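Side-chain contacts in signal recognition particle 54 kDa protein (Aeropyrum pernix, PDB 7EPK), which belongs to the SRP54 family and combines a helical bundle, a P-loop GTPase-type domain and a helical signal peptide binding domain: residues 3-8 / 31-36; 10-15 / 20-25; 377-382 / 401-406. All blocks are in the same frame, centred on the assembly; numbering follows the deposited sequence.

Interaction 1 of 3, residues 3-8 / 31-36; sequences EGVRRA and QRELIK
E33 reaches out of helix 19-36 and lays its side chain against the first turn of helix 4-13, at G4 and V5. E33 CG lies beside the backbone at V5 N (3.4 Å) and meets V5 CB at 3.9 Å, the two side chains slanting across each other. From there a bend at chi2 (56°) turns the carboxylate toward G4. E33 OE1 stands 3.4 Å from G4 CA, where the glycine has no side chain to hold the carboxylate off. No direct hydrogen bond joins the two segments in this buried part.

The other side is looser and polar. R32 NH1 forms a salt bridge of 2.6 Å with E33 OE2, which ties down the second carboxylate oxygen. R32 NH2 is 3.3 Å from a water at the guanidinium edge, and that water donates to G4 O at 3.0 Å, making a bridge between the helices. R32 NH2 also pairs with D29. The exposed R7 guanidinium has one face above G4 O; R7 NH2 stands 5.1 Å from E33 OE1, too far for a salt bridge, and 5.5 Å from R32 NH2, and attraction and repulsion probably offset in part.

Around this corner of the helical bundle domain, V5 packs on L30 and on I290 and L291 of helix 283-291, while Q31 and L34 lean on V44 of helix 41-57.

Interaction 2 of 3, residues 10-15 / 20-25; sequences AKFLRG and EKAVDA
The F12 ring meets helix 19-36 with its CD1 and CE1 atoms set obliquely against the backbone of A22 and V23. F12 CD1 comes within 3.6 Å of A22 O and 3.9 Å of A22 CB. The neighbouring ring atom, F12 CE1, lies 3.7 Å from V23 CA and 3.8 Å from V23 CB. A second aromatic ring, that of F26, meets F12 with the two planes about 35° apart, and M70 and I71 of helix 66-81 add further apolar cover.

The ring swings out of helix 4-13 toward its partner because chi1 (-179°) sets CG opposite the backbone N, although the bond from F12 CA does not itself aim there. A22, by contrast, points its methyl group toward helix 4-13, and its small size is consistent with the short spacing of the backbones, 5.8 Å between F12 CA and A22 CA. The side-chain contacts are apolar, and no hydrogen bond crosses. Polar ties lie at the margins: K11 NZ makes a salt bridge to D29 and F12 O accepts from R67.

A short link joins the two helices, which run in opposite directions; this is an antiparallel helical hairpin, as expected in the N-terminal helical bundle of SRP54-type proteins.

Interaction 3 of 3, residues 377-382 / 401-406; sequences IESMTY and IGSGTS
S403 OG, beside S379, is gripped twice on its own side of the contact: it is hydrogen-bonded to T405 OG1 at 2.9 Å and also to I399 O, one turn back in helix 393-402. These bonds lie at a Schellman motif that ends this helix in the signal peptide binding domain. G404, with positive phi, is its C-prime residue; G404 N bonds to I401 O at 3.2 Å and T405 N to A400 O. The S403 hydroxyl sits between its backbone N and carbonyl carbon (chi1 69°), a rotation that carries it back toward I399 O; T405 OG1 in turn bonds weakly to A400 O.

Facing this turn is the end of helix 367-379. S403 also leans on A375 and I376 there, and S379 O accepts from R398, so the two helix ends are tied by polar and van der Waals contacts together. Past S379 the chain turns into helix 382-386, whose start T381 caps through E384 N.

Between the serines themselves no hydrogen bond forms: their OG atoms are 4.2 Å apart. S379 OG, weakly bonded to A375 O, instead touches carbon, lying 3.5 Å from G402 C and 3.3 Å from S403 CB.

Overall arrangement
Interactions 1 and 2 pin the same helix pair, 4-13 with 19-36, at two levels: interaction 2 near the connecting turn and interaction 1 toward the open ends, their centres about 13 Å apart. Interaction 1 borders helix 283-291 and interaction 2 borders helix 293-320, so the hairpin lies against both of these helices. Interaction 3 belongs to the signal peptide binding domain and touches neither; its centre is about 55 Å from that of interaction 1, and its nearest atoms are about 35 Å from interaction 2. The GDP pocket is formed by residues between 104 and 273, so none of the six segments contributes to it.

Interaction 1 of 3, residues 3-8 / 31-36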
ATOM      1  N   GLU A   3       2.165   6.296  19.548  1.00104.17           N
ATOM      2  CA  GLU A   3       0.858   5.793  20.069  1.00103.51           C
ATOM      3  C   GLU A   3      -0.044   6.984  20.427  1.00 91.81           C
ATOM      4  O   GLU A   3      -1.278   6.840  20.324  1.00101.76           O
ATOM      5  CB  GLU A   3       1.032   4.853  21.273  1.00107.18           C
ATOM      6  CG  GLU A   3       2.462   4.369  21.539  1.00116.30           C
ATOM      7  CD  GLU A   3       2.979   3.182  20.728  1.00116.91           C
ATOM      8  OE1 GLU A   3       2.401   2.867  19.665  1.00119.11           O
ATOM      9  OE2 GLU A   3       3.976   2.573  21.160  1.00112.25           O
ATOM     10  N   GLY A   4       0.537   8.110  20.841  1.00 73.70           N
ATOM     11  CA  GLY A   4      -0.208   9.355  21.095  1.00 75.78           C
ATOM     12  C   GLY A   4      -1.053   9.755  19.895  1.00 73.69           C
ATOM     13  O   GLY A   4      -2.172  10.269  20.093  1.00 81.04           O
ATOM     14  N   VAL A   5      -0.536   9.530  18.691  1.00 67.52           N
ATOM     15  CA  VAL A   5      -1.197   9.860  17.393  1.00 72.15           C
ATOM     16  C   VAL A   5      -2.568   9.158  17.297  1.00 70.53           C
ATOM     17  O   VAL A   5      -3.543   9.795  16.836  1.00 64.56           O
ATOM     18  CB  VAL A   5      -0.274   9.502  16.211  1.00 74.83           C
ATOM     19  CG1 VAL A   5       0.409   8.156  16.419  1.00 82.01           C
ATOM     20  CG2 VAL A   5      -1.014   9.530  14.881  1.00 73.61           C
ATOM     21  N   ARG A   6      -2.669   7.896  17.709  1.00 70.44           N
ATOM     22  CA  ARG A   6      -3.976   7.194  17.794  1.00 74.73           C
ATOM     23  C   ARG A   6      -4.923   8.105  18.599  1.00 79.08           C
ATOM     24  O   ARG A   6      -5.897   8.592  17.996  1.00 89.65           O
ATOM     25  CB  ARG A   6      -3.769   5.778  18.352  1.00 82.62           C
ATOM     26  CG  ARG A   6      -5.024   4.918  18.432  1.00 91.37           C
ATOM     27  CD  ARG A   6      -4.845   3.467  17.999  1.00100.95           C
ATOM     28  NE  ARG A   6      -3.850   2.682  18.740  1.00109.67           N
ATOM     29  CZ  ARG A   6      -2.682   2.225  18.257  1.00109.18           C
ATOM     30  NH1 ARG A   6      -2.301   2.483  17.015  1.00104.47           N
ATOM     31  NH2 ARG A   6      -1.883   1.508  19.032  1.00101.26           N
ATOM     32  N   ARG A   7      -4.596   8.402  19.869  1.00 76.87           N
ATOM     33  CA  ARG A   7      -5.415   9.212  20.823  1.00 73.64           C
ATOM     34  C   ARG A   7      -5.849  10.532  20.178  1.00 70.75           C
ATOM     35  O   ARG A   7      -7.043  10.885  20.316  1.00 61.83           O
ATOM     36  CB  ARG A   7      -4.652   9.549  22.112  1.00 83.66           C
ATOM     37  CG  ARG A   7      -4.877   8.581  23.268  1.00 89.71           C
ATOM     38  CD  ARG A   7      -4.212   9.017  24.570  1.00 96.22           C
ATOM     39  NE  ARG A   7      -2.782   9.319  24.440  1.00106.41           N
ATOM     40  CZ  ARG A   7      -2.247  10.542  24.330  1.00104.88           C
ATOM     41  NH1 ARG A   7      -3.014  11.624  24.334  1.00 99.41           N
ATOM     42  NH2 ARG A   7      -0.936  10.673  24.211  1.00 99.23           N
ATOM     43  N   ALA A   8      -4.916  11.226  19.513  1.00 68.97           N
ATOM     44  CA  ALA A   8      -5.161  12.464  18.731  1.00 64.68           C
ATOM     45  C   ALA A   8      -6.237  12.210  17.674  1.00 65.04           C
ATOM     46  O   ALA A   8      -7.181  13.028  17.574  1.00 78.55           O
ATOM     47  CB  ALA A   8      -3.896  12.953  18.079  1.00 59.63           C
ATOM     48  N   GLN A  31       2.416  16.653  14.820  1.00 60.50           N
ATOM     49  CA  GLN A  31       3.778  17.209  14.602  1.00 56.20           C
ATOM     50  C   GLN A  31       4.649  16.784  15.789  1.00 57.35           C
ATOM     51  O   GLN A  31       5.732  16.223  15.560  1.00 58.74           O
ATOM     52  CB  GLN A  31       3.745  18.728  14.454  1.00 55.28           C
ATOM     53  CG  GLN A  31       3.323  19.238  13.084  1.00 55.56           C
ATOM     54  CD  GLN A  31       3.358  20.751  12.991  1.00 56.62           C
ATOM     55  OE1 GLN A  31       3.312  21.346  11.910  1.00 58.33           O
ATOM     56  NE2 GLN A  31       3.437  21.405  14.134  1.00 54.78           N
ATOM     57  N   ARG A  32       4.162  17.004  17.008  1.00 56.22           N
ATOM     58  CA  ARG A  32       4.864  16.613  18.251  1.00 59.32           C
ATOM     59  C   ARG A  32       5.146  15.110  18.185  1.00 64.27           C
ATOM     60  O   ARG A  32       6.246  14.692  18.574  1.00 75.20           O
ATOM     61  CB  ARG A  32       4.037  16.971  19.489  1.00 59.90           C
ATOM     62  CG  ARG A  32       4.634  16.480  20.801  1.00 65.57           C
ATOM     63  CD  ARG A  32       3.839  16.912  22.015  1.00 70.49           C
ATOM     64  NE  ARG A  32       2.428  16.620  21.828  1.00 80.39           N
ATOM     65  CZ  ARG A  32       1.898  15.400  21.818  1.00 83.47           C
ATOM     66  NH1 ARG A  32       2.662  14.335  22.005  1.00 86.68           N
ATOM     67  NH2 ARG A  32       0.598  15.245  21.621  1.00 78.59           N
ATOM     68  N   GLU A  33       4.189  14.330  17.691  1.00 65.27           N
ATOM     69  CA  GLU A  33       4.258  12.851  17.725  1.00 63.81           C
ATOM     70  C   GLU A  33       5.339  12.396  16.742  1.00 66.19           C
ATOM     71  O   GLU A  33       6.082  11.464  17.101  1.00 70.37           O
ATOM     72  CB  GLU A  33       2.903  12.210  17.412  1.00 62.07           C
ATOM     73  CG  GLU A  33       2.482  11.166  18.427  1.00 63.04           C
ATOM     74  CD  GLU A  33       2.456  11.715  19.833  1.00 64.05           C
ATOM     75  OE1 GLU A  33       2.806  10.993  20.772  1.00 72.21           O
ATOM     76  OE2 GLU A  33       2.133  12.891  19.968  1.00 84.24           O
ATOM     77  N   LEU A  34       5.431  13.026  15.566  1.00 63.38           N
ATOM     78  CA  LEU A  34       6.433  12.635  14.540  1.00 61.96           C
ATOM     79  C   LEU A  34       7.818  12.965  15.104  1.00 67.35           C
ATOM     80  O   LEU A  34       8.638  12.036  15.221  1.00 74.55           O
ATOM     81  CB  LEU A  34       6.133  13.319  13.201  1.00 58.13           C
ATOM     82  CG  LEU A  34       4.841  12.849  12.516  1.00 60.71           C
ATOM     83  CD1 LEU A  34       4.636  13.516  11.164  1.00 58.59           C
ATOM     84  CD2 LEU A  34       4.797  11.335  12.353  1.00 59.91           C
ATOM     85  N   ILE A  35       8.029  14.194  15.569  1.00 71.41           N
ATOM     86  CA  ILE A  35       9.322  14.628  16.180  1.00 67.78           C
ATOM     87  C   ILE A  35       9.758  13.634  17.267  1.00 72.50           C
ATOM     88  O   ILE A  35      10.915  13.205  17.202  1.00 76.26           O
ATOM     89  CB  ILE A  35       9.220  16.055  16.725  1.00 67.14           C
ATOM     90  CG1 ILE A  35       8.974  17.076  15.607  1.00 75.50           C
ATOM     91  CG2 ILE A  35      10.448  16.392  17.548  1.00 72.78           C
ATOM     92  CD1 ILE A  35       9.943  17.020  14.443  1.00 72.86           C
ATOM     93  N   LYS A  36       8.888  13.275  18.218  1.00 73.96           N
ATOM     94  CA  LYS A  36       9.186  12.280  19.290  1.00 78.82           C
ATOM     95  C   LYS A  36       9.723  10.979  18.677  1.00 76.15           C
ATOM     96  O   LYS A  36      10.497  10.296  19.361  1.00 75.72           O
ATOM     97  CB  LYS A  36       7.942  11.927  20.111  1.00 90.90           C
ATOM     98  CG  LYS A  36       7.545  12.923  21.185  1.00 98.68           C
ATOM     99  CD  LYS A  36       6.418  12.412  22.055  1.00108.97           C
ATOM    100  CE  LYS A  36       5.937  13.456  23.039  1.00122.90           C
ATOM    101  NZ  LYS A  36       4.786  12.968  23.832  1.00135.48           N
TER
HETATM  102  O   HOH W   1      -1.414  12.659  21.782  1.00 60.07           O

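Interaction 2 of 3, residues 10-15 / 20-25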
ATOM      1  N   ALA A  10      -8.542   9.972  17.589  1.00 57.13           N
ATOM      2  CA  ALA A  10      -9.780   9.676  18.343  1.00 68.02           C
ATOM      3  C   ALA A  10     -10.361  10.976  18.923  1.00 67.33           C
ATOM      4  O   ALA A  10     -11.585  11.165  18.833  1.00 59.97           O
ATOM      5  CB  ALA A  10      -9.493   8.642  19.413  1.00 70.68           C
ATOM      6  N   LYS A  11      -9.532  11.833  19.528  1.00 69.37           N
ATOM      7  CA  LYS A  11      -9.980  13.165  20.014  1.00 69.33           C
ATOM      8  C   LYS A  11     -10.546  13.918  18.809  1.00 65.87           C
ATOM      9  O   LYS A  11     -11.747  14.256  18.854  1.00 73.04           O
ATOM     10  CB  LYS A  11      -8.856  13.943  20.702  1.00 71.61           C
ATOM     11  CG  LYS A  11      -9.295  15.209  21.427  1.00 85.52           C
ATOM     12  CD  LYS A  11      -8.166  15.945  22.144  1.00100.30           C
ATOM     13  CE  LYS A  11      -7.008  16.318  21.236  1.00114.43           C
ATOM     14  NZ  LYS A  11      -5.896  16.955  21.979  1.00118.37           N
ATOM     15  N   PHE A  12      -9.744  14.094  17.749  1.00 61.74           N
ATOM     16  CA  PHE A  12     -10.145  14.833  16.525  1.00 59.35           C
ATOM     17  C   PHE A  12     -11.472  14.284  15.989  1.00 66.92           C
ATOM     18  O   PHE A  12     -12.393  15.082  15.705  1.00 76.32           O
ATOM     19  CB  PHE A  12      -9.101  14.754  15.417  1.00 52.57           C
ATOM     20  CG  PHE A  12      -9.483  15.516  14.168  1.00 49.88           C
ATOM     21  CD1 PHE A  12      -9.611  16.892  14.183  1.00 43.85           C
ATOM     22  CD2 PHE A  12      -9.685  14.862  12.961  1.00 51.21           C
ATOM     23  CE1 PHE A  12      -9.925  17.591  13.029  1.00 44.04           C
ATOM     24  CE2 PHE A  12      -9.999  15.565  11.806  1.00 49.61           C
ATOM     25  CZ  PHE A  12     -10.117  16.932  11.842  1.00 46.63           C
ATOM     26  N   LEU A  13     -11.584  12.964  15.866  1.00 67.68           N
ATOM     27  CA  LEU A  13     -12.720  12.331  15.143  1.00 73.28           C
ATOM     28  C   LEU A  13     -14.011  12.480  15.971  1.00 74.37           C
ATOM     29  O   LEU A  13     -15.091  12.642  15.349  1.00 68.91           O
ATOM     30  CB  LEU A  13     -12.356  10.873  14.842  1.00 72.71           C
ATOM     31  CG  LEU A  13     -12.898  10.281  13.540  1.00 82.64           C
ATOM     32  CD1 LEU A  13     -12.686  11.200  12.348  1.00 79.41           C
ATOM     33  CD2 LEU A  13     -12.240   8.933  13.272  1.00 93.64           C
ATOM     34  N   ARG A  14     -13.900  12.486  17.306  1.00 73.44           N
ATOM     35  CA  ARG A  14     -15.049  12.518  18.248  1.00 80.01           C
ATOM     36  C   ARG A  14     -14.988  13.829  19.040  1.00 80.29           C
ATOM     37  O   ARG A  14     -15.536  14.832  18.532  1.00 81.74           O
ATOM     38  CB  ARG A  14     -15.053  11.266  19.132  1.00 86.21           C
ATOM     39  CG  ARG A  14     -15.559   9.997  18.449  1.00 91.61           C
ATOM     40  CD  ARG A  14     -14.482   9.216  17.699  1.00100.72           C
ATOM     41  NE  ARG A  14     -14.789   7.801  17.456  1.00102.18           N
ATOM     42  CZ  ARG A  14     -13.951   6.901  16.928  1.00 93.73           C
ATOM     43  NH1 ARG A  14     -14.350   5.654  16.760  1.00 91.22           N
ATOM     44  NH2 ARG A  14     -12.720   7.234  16.574  1.00 96.03           N
ATOM     45  N   GLY A  15     -14.312  13.833  20.194  1.00 78.96           N
ATOM     46  CA  GLY A  15     -14.221  14.971  21.139  1.00 86.55           C
ATOM     47  C   GLY A  15     -14.349  16.332  20.461  1.00 87.58           C
ATOM     48  O   GLY A  15     -13.295  16.963  20.201  1.00101.01           O
ATOM     49  N   GLU A  20     -12.251  23.978  13.489  1.00 48.46           N
ATOM     50  CA  GLU A  20     -10.907  24.434  13.063  1.00 47.92           C
ATOM     51  C   GLU A  20      -9.980  24.373  14.282  1.00 49.89           C
ATOM     52  O   GLU A  20      -8.781  24.172  14.092  1.00 48.80           O
ATOM     53  CB  GLU A  20     -10.920  25.814  12.402  1.00 47.45           C
ATOM     54  CG  GLU A  20     -11.722  25.872  11.104  1.00 46.21           C
ATOM     55  CD  GLU A  20     -13.245  25.967  11.227  1.00 43.57           C
ATOM     56  OE1 GLU A  20     -13.786  25.954  12.375  1.00 39.94           O
ATOM     57  OE2 GLU A  20     -13.898  26.047  10.166  1.00 42.73           O
ATOM     58  N   LYS A  21     -10.500  24.516  15.498  1.00 57.80           N
ATOM     59  CA  LYS A  21      -9.652  24.426  16.724  1.00 67.92           C
ATOM     60  C   LYS A  21      -9.221  22.977  16.921  1.00 61.35           C
ATOM     61  O   LYS A  21      -8.185  22.771  17.539  1.00 64.57           O
ATOM     62  CB  LYS A  21     -10.362  24.918  17.996  1.00 76.14           C
ATOM     63  CG  LYS A  21     -10.534  26.429  18.097  1.00 80.06           C
ATOM     64  CD  LYS A  21     -11.110  26.927  19.406  1.00 80.25           C
ATOM     65  CE  LYS A  21     -11.189  28.438  19.444  1.00 81.78           C
ATOM     66  NZ  LYS A  21     -11.327  28.950  20.827  1.00 90.82           N
ATOM     67  N   ALA A  22     -10.027  22.021  16.456  1.00 62.78           N
ATOM     68  CA  ALA A  22      -9.752  20.572  16.583  1.00 59.82           C
ATOM     69  C   ALA A  22      -8.627  20.204  15.605  1.00 59.53           C
ATOM     70  O   ALA A  22      -7.801  19.359  16.000  1.00 69.56           O
ATOM     71  CB  ALA A  22     -11.003  19.750  16.359  1.00 53.63           C
ATOM     72  N   VAL A  23      -8.580  20.830  14.417  1.00 47.29           N
ATOM     73  CA  VAL A  23      -7.606  20.498  13.338  1.00 49.71           C
ATOM     74  C   VAL A  23      -6.245  21.163  13.638  1.00 54.67           C
ATOM     75  O   VAL A  23      -5.208  20.457  13.527  1.00 56.10           O
ATOM     76  CB  VAL A  23      -8.161  20.785  11.924  1.00 49.98           C
ATOM     77  CG1 VAL A  23      -8.611  22.202  11.751  1.00 58.53           C
ATOM     78  CG2 VAL A  23      -7.171  20.457  10.823  1.00 52.48           C
ATOM     79  N   ASP A  24      -6.214  22.429  14.068  1.00 55.38           N
ATOM     80  CA  ASP A  24      -4.971  23.112  14.532  1.00 50.17           C
ATOM     81  C   ASP A  24      -4.331  22.285  15.654  1.00 52.21           C
ATOM     82  O   ASP A  24      -3.077  22.173  15.715  1.00 47.98           O
ATOM     83  CB  ASP A  24      -5.264  24.529  15.031  1.00 46.54           C
ATOM     84  CG  ASP A  24      -5.594  25.529  13.936  1.00 48.55           C
ATOM     85  OD1 ASP A  24      -5.146  25.316  12.771  1.00 46.25           O
ATOM     86  OD2 ASP A  24      -6.316  26.510  14.252  1.00 49.32           O
ATOM     87  N   ALA A  25      -5.168  21.733  16.529  1.00 52.15           N
ATOM     88  CA  ALA A  25      -4.729  20.956  17.712  1.00 60.35           C
ATOM     89  C   ALA A  25      -4.253  19.572  17.267  1.00 56.02           C
ATOM     90  O   ALA A  25      -3.412  18.958  17.956  1.00 55.04           O
ATOM     91  CB  ALA A  25      -5.859  20.842  18.717  1.00 54.44           C
TER

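Interaction 3 of 3, residues 377-382 / 401-406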
ATOM      1  N   ILE A 377     -25.936  -2.237 -22.714  1.00 59.00           N
ATOM      2  CA  ILE A 377     -25.651  -0.797 -22.988  1.00 57.36           C
ATOM      3  C   ILE A 377     -24.251  -0.706 -23.605  1.00 57.77           C
ATOM      4  O   ILE A 377     -24.057   0.020 -24.594  1.00 58.79           O
ATOM      5  CB  ILE A 377     -25.787   0.059 -21.709  1.00 57.66           C
ATOM      6  CG1 ILE A 377     -27.211   0.049 -21.150  1.00 53.34           C
ATOM      7  CG2 ILE A 377     -25.348   1.487 -21.969  1.00 61.64           C
ATOM      8  CD1 ILE A 377     -27.305   0.587 -19.764  1.00 48.59           C
ATOM      9  N   GLU A 378     -23.301  -1.461 -23.071  1.00 61.17           N
ATOM     10  CA  GLU A 378     -21.895  -1.420 -23.550  1.00 61.79           C
ATOM     11  C   GLU A 378     -21.823  -1.848 -25.024  1.00 61.19           C
ATOM     12  O   GLU A 378     -20.856  -1.448 -25.686  1.00 63.29           O
ATOM     13  CB  GLU A 378     -21.009  -2.257 -22.630  1.00 63.16           C
ATOM     14  CG  GLU A 378     -20.822  -1.657 -21.248  1.00 67.28           C
ATOM     15  CD  GLU A 378     -20.141  -2.586 -20.264  1.00 67.39           C
ATOM     16  OE1 GLU A 378     -20.190  -2.314 -19.045  1.00 70.38           O
ATOM     17  OE2 GLU A 378     -19.566  -3.578 -20.721  1.00 71.81           O
ATOM     18  N   SER A 379     -22.796  -2.619 -25.528  1.00 74.52           N
ATOM     19  CA  SER A 379     -22.806  -3.188 -26.913  1.00 77.72           C
ATOM     20  C   SER A 379     -23.605  -2.288 -27.877  1.00 66.55           C
ATOM     21  O   SER A 379     -23.400  -2.406 -29.095  1.00 75.33           O
ATOM     22  CB  SER A 379     -23.310  -4.632 -26.935  1.00 79.41           C
ATOM     23  OG  SER A 379     -22.452  -5.498 -26.194  1.00 79.53           O
ATOM     24  N   MET A 380     -24.452  -1.394 -27.366  1.00 53.28           N
ATOM     25  CA  MET A 380     -25.150  -0.368 -28.180  1.00 49.98           C
ATOM     26  C   MET A 380     -24.120   0.588 -28.803  1.00 50.96           C
ATOM     27  O   MET A 380     -23.185   0.953 -28.101  1.00 45.57           O
ATOM     28  CB  MET A 380     -26.083   0.453 -27.294  1.00 51.29           C
ATOM     29  CG  MET A 380     -27.116  -0.359 -26.568  1.00 54.89           C
ATOM     30  SD  MET A 380     -28.299   0.753 -25.810  1.00 59.32           S
ATOM     31  CE  MET A 380     -29.604  -0.355 -25.288  1.00 65.82           C
ATOM     32  N   THR A 381     -24.325   1.031 -30.050  1.00 54.31           N
ATOM     33  CA  THR A 381     -23.497   2.076 -30.722  1.00 49.04           C
ATOM     34  C   THR A 381     -23.653   3.400 -29.969  1.00 48.38           C
ATOM     35  O   THR A 381     -24.641   3.590 -29.233  1.00 44.99           O
ATOM     36  CB  THR A 381     -23.854   2.295 -32.207  1.00 45.03           C
ATOM     37  OG1 THR A 381     -25.023   3.096 -32.348  1.00 46.66           O
ATOM     38  CG2 THR A 381     -24.123   1.027 -32.981  1.00 44.31           C
ATOM     39  N   TYR A 382     -22.730   4.325 -30.183  1.00 53.09           N
ATOM     40  CA  TYR A 382     -22.817   5.688 -29.602  1.00 56.59           C
ATOM     41  C   TYR A 382     -24.110   6.361 -30.068  1.00 49.92           C
ATOM     42  O   TYR A 382     -24.674   7.133 -29.290  1.00 50.42           O
ATOM     43  CB  TYR A 382     -21.573   6.503 -29.958  1.00 57.12           C
ATOM     44  CG  TYR A 382     -20.325   5.984 -29.299  1.00 58.37           C
ATOM     45  CD1 TYR A 382     -20.142   6.096 -27.930  1.00 63.13           C
ATOM     46  CD2 TYR A 382     -19.365   5.315 -30.029  1.00 57.64           C
ATOM     47  CE1 TYR A 382     -19.001   5.601 -27.314  1.00 71.31           C
ATOM     48  CE2 TYR A 382     -18.229   4.807 -29.430  1.00 64.06           C
ATOM     49  CZ  TYR A 382     -18.033   4.957 -28.069  1.00 67.96           C
ATOM     50  OH  TYR A 382     -16.900   4.452 -27.491  1.00 67.31           O
ATOM     51  N   ILE A 401     -26.202 -10.387 -29.243  1.00 91.80           N
ATOM     52  CA  ILE A 401     -25.002 -11.208 -29.614  1.00 94.44           C
ATOM     53  C   ILE A 401     -23.775 -10.651 -28.892  1.00 85.84           C
ATOM     54  O   ILE A 401     -23.138 -11.414 -28.156  1.00 79.89           O
ATOM     55  CB  ILE A 401     -24.772 -11.246 -31.145  1.00109.38           C
ATOM     56  CG1 ILE A 401     -25.584 -12.352 -31.835  1.00112.74           C
ATOM     57  CG2 ILE A 401     -23.284 -11.371 -31.480  1.00103.75           C
ATOM     58  CD1 ILE A 401     -27.094 -12.207 -31.736  1.00106.87           C
ATOM     59  N   GLY A 402     -23.471  -9.371 -29.122  1.00 79.65           N
ATOM     60  CA  GLY A 402     -22.284  -8.689 -28.586  1.00 76.97           C
ATOM     61  C   GLY A 402     -22.180  -8.853 -27.080  1.00 87.32           C
ATOM     62  O   GLY A 402     -21.027  -8.888 -26.576  1.00 93.56           O
ATOM     63  N   SER A 403     -23.314  -8.957 -26.373  1.00 76.98           N
ATOM     64  CA  SER A 403     -23.356  -8.931 -24.887  1.00 74.70           C
ATOM     65  C   SER A 403     -23.918 -10.227 -24.282  1.00 72.52           C
ATOM     66  O   SER A 403     -24.240 -10.198 -23.092  1.00 70.80           O
ATOM     67  CB  SER A 403     -24.147  -7.758 -24.435  1.00 77.01           C
ATOM     68  OG  SER A 403     -25.509  -7.954 -24.761  1.00 85.74           O
ATOM     69  N   GLY A 404     -24.028 -11.315 -25.050  1.00 80.72           N
ATOM     70  CA  GLY A 404     -24.410 -12.651 -24.545  1.00 78.28           C
ATOM     71  C   GLY A 404     -25.753 -12.635 -23.836  1.00 77.09           C
ATOM     72  O   GLY A 404     -25.813 -13.081 -22.670  1.00 82.78           O
ATOM     73  N   THR A 405     -26.801 -12.149 -24.505  1.00 73.18           N
ATOM     74  CA  THR A 405     -28.140 -11.919 -23.890  1.00 81.02           C
ATOM     75  C   THR A 405     -29.264 -12.227 -24.888  1.00 86.78           C
ATOM     76  O   THR A 405     -28.962 -12.449 -26.093  1.00 83.19           O
ATOM     77  CB  THR A 405     -28.288 -10.473 -23.387  1.00 81.88           C
ATOM     78  OG1 THR A 405     -27.943  -9.575 -24.444  1.00 72.54           O
ATOM     79  CG2 THR A 405     -27.443 -10.175 -22.165  1.00 79.63           C
ATOM     80  N   SER A 406     -30.512 -12.215 -24.399  1.00 80.77           N
ATOM     81  CA  SER A 406     -31.734 -12.501 -25.194  1.00 80.05           C
ATOM     82  C   SER A 406     -32.235 -11.227 -25.880  1.00 84.29           C
ATOM     83  O   SER A 406     -32.173 -10.139 -25.284  1.00 84.56           O
ATOM     84  CB  SER A 406     -32.810 -13.121 -24.353  1.00 79.23           C
ATOM     85  OG  SER A 406     -33.416 -12.152 -23.518  1.00 77.68           O
TER